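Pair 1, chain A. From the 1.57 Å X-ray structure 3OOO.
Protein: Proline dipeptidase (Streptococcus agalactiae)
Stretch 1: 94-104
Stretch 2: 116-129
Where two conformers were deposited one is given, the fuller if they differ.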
# COMPACT_ATOMS: atom_id res chain seq x y z
N SER A 94 -11.87 -20.96 -2.80
CA SER A 94 -10.92 -22.07 -2.83
C SER A 94 -9.66 -21.64 -3.58
O SER A 94 -9.49 -21.96 -4.76
CB SER A 94 -11.55 -23.31 -3.49
OG SER A 94 -12.75 -23.69 -2.84
N VAL A 95 -8.80 -20.90 -2.90
CA VAL A 95 -7.58 -20.36 -3.51
C VAL A 95 -6.31 -20.84 -2.81
O VAL A 95 -6.33 -21.22 -1.63
CB VAL A 95 -7.59 -18.80 -3.57
CG1 VAL A 95 -8.72 -18.29 -4.45
CG2 VAL A 95 -7.66 -18.18 -2.17
N SER A 96 -5.22 -20.82 -3.55
CA SER A 96 -3.91 -21.11 -3.00
C SER A 96 -2.96 -19.96 -3.28
O SER A 96 -2.13 -19.61 -2.45
CB SER A 96 -3.35 -22.41 -3.58
OG SER A 96 -3.11 -22.30 -4.97
N LYS A 97 -3.10 -19.37 -4.47
CA LYS A 97 -2.26 -18.25 -4.88
C LYS A 97 -3.11 -17.16 -5.52
O LYS A 97 -3.87 -17.41 -6.46
CB LYS A 97 -1.14 -18.70 -5.83
CG LYS A 97 -0.10 -17.61 -6.13
CD LYS A 97 1.13 -18.15 -6.84
CE LYS A 97 0.99 -18.09 -8.36
NZ LYS A 97 2.24 -18.49 -9.06
N VAL A 98 -2.98 -15.94 -5.00
CA VAL A 98 -3.70 -14.79 -5.53
C VAL A 98 -2.69 -13.75 -6.01
O VAL A 98 -1.76 -13.40 -5.27
CB VAL A 98 -4.63 -14.15 -4.47
CG1 VAL A 98 -5.41 -12.98 -5.07
CG2 VAL A 98 -5.60 -15.18 -3.88
N LEU A 99 -2.86 -13.29 -7.24
CA LEU A 99 -2.04 -12.19 -7.76
C LEU A 99 -2.71 -10.86 -7.42
O LEU A 99 -3.92 -10.73 -7.55
CB LEU A 99 -1.83 -12.32 -9.27
CG LEU A 99 -1.23 -13.62 -9.82
CD1 LEU A 99 -1.04 -13.51 -11.32
CD2 LEU A 99 0.09 -13.96 -9.15
N ALA A 100 -1.92 -9.90 -6.95
CA ALA A 100 -2.44 -8.57 -6.64
C ALA A 100 -1.44 -7.49 -7.05
O ALA A 100 -0.29 -7.81 -7.35
CB ALA A 100 -2.78 -8.46 -5.16
N GLU A 101 -1.88 -6.24 -7.09
CA GLU A 101 -1.02 -5.13 -7.52
C GLU A 101 -0.28 -4.52 -6.34
O GLU A 101 -0.72 -3.51 -5.77
CB GLU A 101 -1.83 -4.06 -8.25
CG GLU A 101 -2.50 -4.55 -9.50
CD GLU A 101 -3.09 -3.41 -10.28
OE1 GLU A 101 -4.30 -3.13 -10.09
OE2 GLU A 101 -2.35 -2.78 -11.06
N PHE A 102 0.85 -5.12 -5.99
CA PHE A 102 1.61 -4.72 -4.81
C PHE A 102 2.13 -3.28 -4.88
O PHE A 102 2.35 -2.66 -3.84
CB PHE A 102 2.75 -5.71 -4.57
CG PHE A 102 2.32 -6.97 -3.84
CD1 PHE A 102 0.97 -7.29 -3.66
CD2 PHE A 102 3.29 -7.86 -3.36
CE1 PHE A 102 0.60 -8.46 -3.00
CE2 PHE A 102 2.92 -9.03 -2.70
CZ PHE A 102 1.57 -9.34 -2.51
N ASP A 103 2.32 -2.75 -6.09
CA ASP A 103 2.76 -1.35 -6.27
C ASP A 103 1.67 -0.31 -6.03
O ASP A 103 1.96 0.89 -5.93
CB ASP A 103 3.35 -1.13 -7.68
CG ASP A 103 4.67 -1.84 -7.89
OD1 ASP A 103 5.35 -2.21 -6.91
OD2 ASP A 103 5.05 -2.01 -9.07
N ASN A 104 0.42 -0.76 -5.96
CA ASN A 104 -0.73 0.14 -5.77
C ASN A 104 -1.46 -0.13 -4.47
O ASN A 104 -1.84 0.80 -3.75
CB ASN A 104 -1.72 0.01 -6.93
CG ASN A 104 -3.07 0.68 -6.64
OD1 ASN A 104 -4.02 0.02 -6.22
ND2 ASN A 104 -3.13 1.99 -6.86
N VAL A 116 -10.44 -12.23 3.56
CA VAL A 116 -11.38 -12.83 2.61
C VAL A 116 -10.80 -14.09 1.97
O VAL A 116 -11.49 -15.10 1.85
CB VAL A 116 -11.78 -11.81 1.51
CG1 VAL A 116 -12.62 -12.47 0.42
CG2 VAL A 116 -12.52 -10.63 2.13
N PHE A 117 -9.53 -14.02 1.58
CA PHE A 117 -8.89 -15.13 0.88
C PHE A 117 -7.79 -15.74 1.73
O PHE A 117 -6.85 -15.05 2.14
CB PHE A 117 -8.30 -14.66 -0.45
CG PHE A 117 -9.30 -14.00 -1.36
CD1 PHE A 117 -10.17 -14.76 -2.13
CD2 PHE A 117 -9.38 -12.61 -1.44
CE1 PHE A 117 -11.10 -14.15 -2.96
CE2 PHE A 117 -10.30 -12.00 -2.28
CZ PHE A 117 -11.16 -12.77 -3.04
N ASP A 118 -7.92 -17.04 2.00
CA ASP A 118 -6.89 -17.81 2.69
C ASP A 118 -5.94 -18.44 1.67
O ASP A 118 -6.06 -19.62 1.33
CB ASP A 118 -7.54 -18.88 3.58
CG ASP A 118 -6.53 -19.61 4.44
OD1 ASP A 118 -5.52 -18.99 4.84
OD2 ASP A 118 -6.74 -20.81 4.73
N GLY A 119 -5.02 -17.64 1.16
CA GLY A 119 -4.04 -18.09 0.18
C GLY A 119 -2.83 -17.20 0.24
O GLY A 119 -2.81 -16.19 0.96
N HIS A 120 -1.79 -17.57 -0.50
CA HIS A 120 -0.60 -16.76 -0.59
C HIS A 120 -0.78 -15.68 -1.65
O HIS A 120 -1.14 -15.97 -2.79
CB HIS A 120 0.63 -17.62 -0.90
CG HIS A 120 1.90 -16.83 -1.03
ND1 HIS A 120 2.45 -16.12 0.01
CD2 HIS A 120 2.72 -16.64 -2.10
CE1 HIS A 120 3.56 -15.52 -0.40
NE2 HIS A 120 3.74 -15.82 -1.67
N PHE A 121 -0.54 -14.43 -1.26
CA PHE A 121 -0.60 -13.32 -2.20
C PHE A 121 0.79 -13.02 -2.74
O PHE A 121 1.77 -12.99 -1.99
CB PHE A 121 -1.13 -12.07 -1.51
CG PHE A 121 -2.62 -12.06 -1.32
CD1 PHE A 121 -3.44 -11.26 -2.11
CD2 PHE A 121 -3.21 -12.83 -0.32
CE1 PHE A 121 -4.82 -11.24 -1.93
CE2 PHE A 121 -4.59 -12.82 -0.13
CZ PHE A 121 -5.39 -12.02 -0.94
N GLU A 122 0.86 -12.78 -4.04
CA GLU A 122 2.08 -12.24 -4.63
C GLU A 122 1.76 -11.15 -5.65
O GLU A 122 0.61 -11.01 -6.09
CB GLU A 122 2.95 -13.35 -5.23
CG GLU A 122 2.34 -14.15 -6.36
CD GLU A 122 3.26 -15.26 -6.84
OE1 GLU A 122 3.71 -16.07 -6.00
OE2 GLU A 122 3.53 -15.33 -8.06
N ASN A 123 2.78 -10.39 -6.01
CA ASN A 123 2.65 -9.32 -6.99
C ASN A 123 2.33 -9.89 -8.36
O ASN A 123 2.58 -11.07 -8.63
CB ASN A 123 3.94 -8.49 -7.04
CG ASN A 123 3.78 -7.21 -7.85
OD1 ASN A 123 2.72 -6.58 -7.84
ND2 ASN A 123 4.84 -6.83 -8.55
N LEU A 124 1.77 -9.04 -9.22
CA LEU A 124 1.52 -9.39 -10.61
C LEU A 124 2.79 -9.96 -11.23
O LEU A 124 3.91 -9.55 -10.91
CB LEU A 124 1.08 -8.16 -11.41
CG LEU A 124 -0.15 -7.37 -10.95
CD1 LEU A 124 -0.39 -6.23 -11.94
CD2 LEU A 124 -1.39 -8.25 -10.82
N THR A 125 2.60 -10.92 -12.13
CA THR A 125 3.69 -11.51 -12.88
C THR A 125 4.18 -10.51 -13.93
O THR A 125 3.46 -9.58 -14.28
CB THR A 125 3.20 -12.77 -13.61
OG1 THR A 125 2.04 -12.45 -14.37
CG2 THR A 125 2.87 -13.87 -12.61
N PRO A 126 5.42 -10.70 -14.43
CA PRO A 126 5.91 -9.83 -15.50
C PRO A 126 4.96 -9.77 -16.70
O PRO A 126 4.78 -8.69 -17.27
CB PRO A 126 7.24 -10.48 -15.89
CG PRO A 126 7.73 -11.06 -14.62
CD PRO A 126 6.50 -11.56 -13.90
N TYR A 127 4.35 -10.89 -17.06
CA TYR A 127 3.42 -10.93 -18.20
C TYR A 127 2.28 -9.92 -18.05
O TYR A 127 1.97 -9.18 -18.99
CB TYR A 127 2.86 -12.34 -18.43
CG TYR A 127 1.81 -12.40 -19.52
CD1 TYR A 127 2.16 -12.29 -20.86
CD2 TYR A 127 0.46 -12.56 -19.21
CE1 TYR A 127 1.20 -12.34 -21.86
CE2 TYR A 127 -0.51 -12.62 -20.20
CZ TYR A 127 -0.13 -12.50 -21.53
OH TYR A 127 -1.08 -12.56 -22.52
N ILE A 128 1.66 -9.89 -16.87
CA ILE A 128 0.58 -8.94 -16.60
C ILE A 128 1.13 -7.51 -16.50
O ILE A 128 0.54 -6.57 -17.05
CB ILE A 128 -0.24 -9.32 -15.34
CG1 ILE A 128 -0.84 -10.72 -15.48
CG2 ILE A 128 -1.37 -8.30 -15.10
CD1 ILE A 128 -1.47 -11.27 -14.20
N GLN A 129 2.26 -7.35 -15.81
CA GLN A 129 2.90 -6.05 -15.62
C GLN A 129 3.21 -5.35 -16.94
O GLN A 129 2.99 -4.14 -17.09
CB GLN A 129 4.21 -6.20 -14.83
CG GLN A 129 4.06 -6.45 -13.34
CD GLN A 129 5.40 -6.54 -12.63
OE1 GLN A 129 6.23 -5.64 -12.74
NE2 GLN A 129 5.61 -7.63 -11.90
O HOH W 1 1.88 -3.93 -8.74
O HOH W 2 4.46 -4.38 -10.19

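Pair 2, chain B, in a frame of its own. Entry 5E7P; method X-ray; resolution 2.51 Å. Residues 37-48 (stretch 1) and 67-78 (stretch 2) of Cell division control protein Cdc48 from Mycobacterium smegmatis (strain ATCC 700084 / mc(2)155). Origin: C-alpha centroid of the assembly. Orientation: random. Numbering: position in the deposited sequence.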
# COMPACT_ATOMS: atom_id res chain seq x y z
N ARG B 37 -2.22 21.31 2.59
CA ARG B 37 -1.79 20.08 1.95
C ARG B 37 -2.24 18.85 2.74
O ARG B 37 -1.83 17.73 2.45
CB ARG B 37 -0.26 20.07 1.78
CG ARG B 37 0.24 21.00 0.68
CD ARG B 37 1.74 21.22 0.79
NE ARG B 37 2.26 21.99 -0.34
CZ ARG B 37 2.21 23.32 -0.43
NH1 ARG B 37 1.65 24.03 0.54
NH2 ARG B 37 2.71 23.93 -1.49
N GLY B 38 -3.08 19.08 3.75
CA GLY B 38 -3.61 18.00 4.56
C GLY B 38 -2.62 17.47 5.57
O GLY B 38 -2.64 16.29 5.92
N VAL B 39 -1.75 18.35 6.06
CA VAL B 39 -0.70 17.94 6.98
C VAL B 39 -0.71 18.76 8.27
O VAL B 39 -0.70 19.99 8.23
CB VAL B 39 0.70 18.05 6.33
CG1 VAL B 39 1.80 17.88 7.37
CG2 VAL B 39 0.85 17.03 5.20
N VAL B 40 -0.74 18.07 9.41
CA VAL B 40 -0.64 18.72 10.71
C VAL B 40 0.71 18.37 11.36
O VAL B 40 1.12 17.22 11.37
CB VAL B 40 -1.82 18.33 11.63
CG1 VAL B 40 -1.94 16.82 11.75
CG2 VAL B 40 -1.68 18.98 13.00
N ARG B 41 1.39 19.39 11.89
CA ARG B 41 2.72 19.20 12.46
C ARG B 41 2.70 18.88 13.95
O ARG B 41 2.24 19.68 14.77
CB ARG B 41 3.60 20.43 12.19
CG ARG B 41 3.92 20.67 10.73
CD ARG B 41 4.92 19.66 10.20
NE ARG B 41 5.14 19.80 8.76
CZ ARG B 41 5.76 18.90 8.01
NH1 ARG B 41 6.22 17.78 8.55
NH2 ARG B 41 5.91 19.11 6.71
N LEU B 42 3.21 17.70 14.30
CA LEU B 42 3.24 17.25 15.68
C LEU B 42 4.67 16.95 16.13
O LEU B 42 5.50 16.51 15.34
CB LEU B 42 2.38 16.00 15.85
CG LEU B 42 0.88 16.14 15.59
CD1 LEU B 42 0.20 14.79 15.58
CD2 LEU B 42 0.26 17.04 16.64
N HIS B 43 4.95 17.21 17.41
CA HIS B 43 6.23 16.85 17.99
C HIS B 43 6.34 15.33 18.01
O HIS B 43 5.34 14.63 18.19
CB HIS B 43 6.33 17.41 19.41
CG HIS B 43 7.71 17.39 19.97
ND1 HIS B 43 8.27 16.27 20.55
CD2 HIS B 43 8.66 18.36 20.05
CE1 HIS B 43 9.50 16.55 20.95
NE2 HIS B 43 9.76 17.81 20.66
N PRO B 44 7.56 14.80 17.81
CA PRO B 44 7.78 13.35 17.83
C PRO B 44 7.33 12.69 19.13
O PRO B 44 6.92 11.53 19.11
CB PRO B 44 9.30 13.23 17.68
CG PRO B 44 9.69 14.45 16.92
CD PRO B 44 8.76 15.54 17.39
N GLU B 45 7.40 13.42 20.24
CA GLU B 45 6.97 12.87 21.52
C GLU B 45 5.46 12.62 21.54
O GLU B 45 4.99 11.68 22.18
CB GLU B 45 7.36 13.80 22.68
CG GLU B 45 7.03 13.23 24.04
CD GLU B 45 7.58 14.06 25.18
OE1 GLU B 45 8.23 15.09 24.91
OE2 GLU B 45 7.37 13.67 26.34
N VAL B 46 4.72 13.46 20.82
CA VAL B 46 3.28 13.26 20.67
C VAL B 46 3.02 11.99 19.87
O VAL B 46 2.16 11.18 20.24
CB VAL B 46 2.62 14.46 19.97
CG1 VAL B 46 1.14 14.20 19.74
CG2 VAL B 46 2.82 15.72 20.78
N LEU B 47 3.76 11.81 18.78
CA LEU B 47 3.66 10.61 17.95
C LEU B 47 3.94 9.36 18.77
O LEU B 47 3.26 8.35 18.64
CB LEU B 47 4.62 10.69 16.77
CG LEU B 47 4.41 11.82 15.75
CD1 LEU B 47 5.48 11.76 14.67
CD2 LEU B 47 3.02 11.74 15.14
N ALA B 48 4.95 9.45 19.63
CA ALA B 48 5.32 8.33 20.50
C ALA B 48 4.24 8.07 21.55
O ALA B 48 3.87 6.93 21.81
CB ALA B 48 6.67 8.60 21.15
N ALA B 67 -9.91 15.22 10.30
CA ALA B 67 -8.72 14.38 10.30
C ALA B 67 -7.63 14.95 9.41
O ALA B 67 -7.90 15.60 8.40
CB ALA B 67 -9.08 12.97 9.88
N ALA B 68 -6.38 14.70 9.79
CA ALA B 68 -5.24 15.15 9.00
C ALA B 68 -4.10 14.16 9.11
O ALA B 68 -4.12 13.26 9.96
CB ALA B 68 -4.80 16.54 9.44
N VAL B 69 -3.10 14.31 8.25
CA VAL B 69 -1.92 13.45 8.26
C VAL B 69 -0.86 14.01 9.21
O VAL B 69 -0.50 15.18 9.12
CB VAL B 69 -1.32 13.30 6.85
CG1 VAL B 69 -0.04 12.48 6.88
CG2 VAL B 69 -2.34 12.68 5.90
N ALA B 70 -0.38 13.17 10.11
CA ALA B 70 0.63 13.60 11.07
C ALA B 70 2.00 13.73 10.42
O ALA B 70 2.59 12.75 9.98
CB ALA B 70 0.70 12.66 12.26
N GLY B 71 2.50 14.96 10.36
CA GLY B 71 3.85 15.22 9.90
C GLY B 71 4.69 15.69 11.07
O GLY B 71 4.19 16.37 11.97
N VAL B 72 5.97 15.33 11.07
CA VAL B 72 6.86 15.71 12.17
C VAL B 72 7.14 17.21 12.17
O VAL B 72 7.51 17.78 11.14
CB VAL B 72 8.18 14.92 12.13
CG1 VAL B 72 9.14 15.44 13.20
CG2 VAL B 72 7.92 13.44 12.32
N ALA B 73 6.94 17.84 13.32
CA ALA B 73 7.17 19.28 13.46
C ALA B 73 8.66 19.59 13.42
O ALA B 73 9.48 18.80 13.91
CB ALA B 73 6.56 19.79 14.75
N GLY B 74 9.01 20.73 12.85
CA GLY B 74 10.39 21.17 12.81
C GLY B 74 10.86 21.62 14.17
O GLY B 74 10.08 21.64 15.13
N PRO B 75 12.15 21.99 14.28
CA PRO B 75 12.69 22.48 15.55
C PRO B 75 12.06 23.81 15.94
O PRO B 75 11.67 24.58 15.07
CB PRO B 75 14.18 22.67 15.24
CG PRO B 75 14.24 22.86 13.76
CD PRO B 75 13.15 21.98 13.20
N GLY B 76 11.96 24.07 17.24
CA GLY B 76 11.36 25.30 17.72
C GLY B 76 9.89 25.12 18.04
O GLY B 76 9.20 26.07 18.40
N VAL B 77 9.40 23.89 17.89
CA VAL B 77 8.01 23.58 18.22
C VAL B 77 7.95 22.64 19.43
O VAL B 77 8.27 21.46 19.32
CB VAL B 77 7.27 22.94 17.04
CG1 VAL B 77 5.81 22.69 17.40
CG2 VAL B 77 7.38 23.82 15.81
N PRO B 78 7.53 23.18 20.58
CA PRO B 78 7.44 22.42 21.83
C PRO B 78 6.44 21.27 21.72
O PRO B 78 5.53 21.34 20.89
CB PRO B 78 6.95 23.46 22.84
CG PRO B 78 6.30 24.52 22.02
CD PRO B 78 7.09 24.57 20.76

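Both pairs are built on two neighbouring parallel strands, twisted relative to each other: the strand axes cross at -33° in pair 1 and -44° in pair 2, approaching to 4.7 and 4.6 Å. Fourteen central residues superpose with an RMSD of 1.0 Å, and Val A98 and Leu A99 fall within 0.1 Å, CA to CA, of Val B40 and Arg B41.

The hydrogen bonds follow the same staggered ladder, in which alternate residues of the first strand use both their N and O. In pair 1, Val A98 N donates to His A120 O (2.9 Å) and Val A98 O accepts from Glu A122 N (3.0 Å). In pair 2 the matched Val B40 does the same: its N lies 2.9 Å from Val B69 O and its O 2.8 Å from Gly B71 N. The next rung, Ala A100 N to Glu A122 O at 2.9 Å, corresponds to Leu B42 N to Gly B71 O, also 2.9 Å. The ladders differ at the following rung. Leu A124 N reaches Ala A100 O at 3.0 Å but with a bent, weak bond, whereas the matched Ala B73 N meets Leu B42 O at 2.8 Å with good geometry.

Because side chains alternate, each sheet face poses its own packing problem. On the face of Val A98 and Phe A121, the large partner is the aromatic ring: Val A98 CB sits over its face, 4.0 Å from the centroid, and Ala A100 brings its CB to 4.2 Å from Phe A121 CD1 at the ring edge. Pair 2 reverses the sizes. Ala B70 takes the place of Phe A121 and Leu B42 that of Ala A100, so bulk now comes from the first stretch: Leu B42 CD1 lies 4.0 Å from Ala B70 CB, and Leu B47 CD2, from the helix, lies 3.8 Å from the same CB.

The opposite face carries Leu A99 and Glu A122 in pair 1. The leucine's CD2 packs 3.6 Å from the aliphatic CG of Glu A122, and its CD1 reaches Ile A128 CD1 at 3.7 Å. The glutamate's carboxylate, carried beyond the CG that packs on the leucine, forms a salt bridge with Lys A97 (NZ to OE2, 3.6 Å). In pair 2, Arg B41 and Gly B71 occupy the matched positions. Arginine is long enough to reach across to the second strand, so that NH1 donates to Val B72 O at 2.9 Å. Glycine suits the site beside it: an ideal CB there would be 2.8 Å from Arg B41 NH1 and 3.0 Å from Val B39 CG1, both clashes.

Past the first strand the solutions part. In pair 1, Asn A123 OD1 accepts from Phe A102 N at 3.0 Å, a side chain securing the turning backbone. The matched Val B72 is apolar and instead packs its CG1 3.9 Å from CG of Pro B44, the counterpart of Phe A102, and its CG2 3.8 Å from Leu B47 CD1.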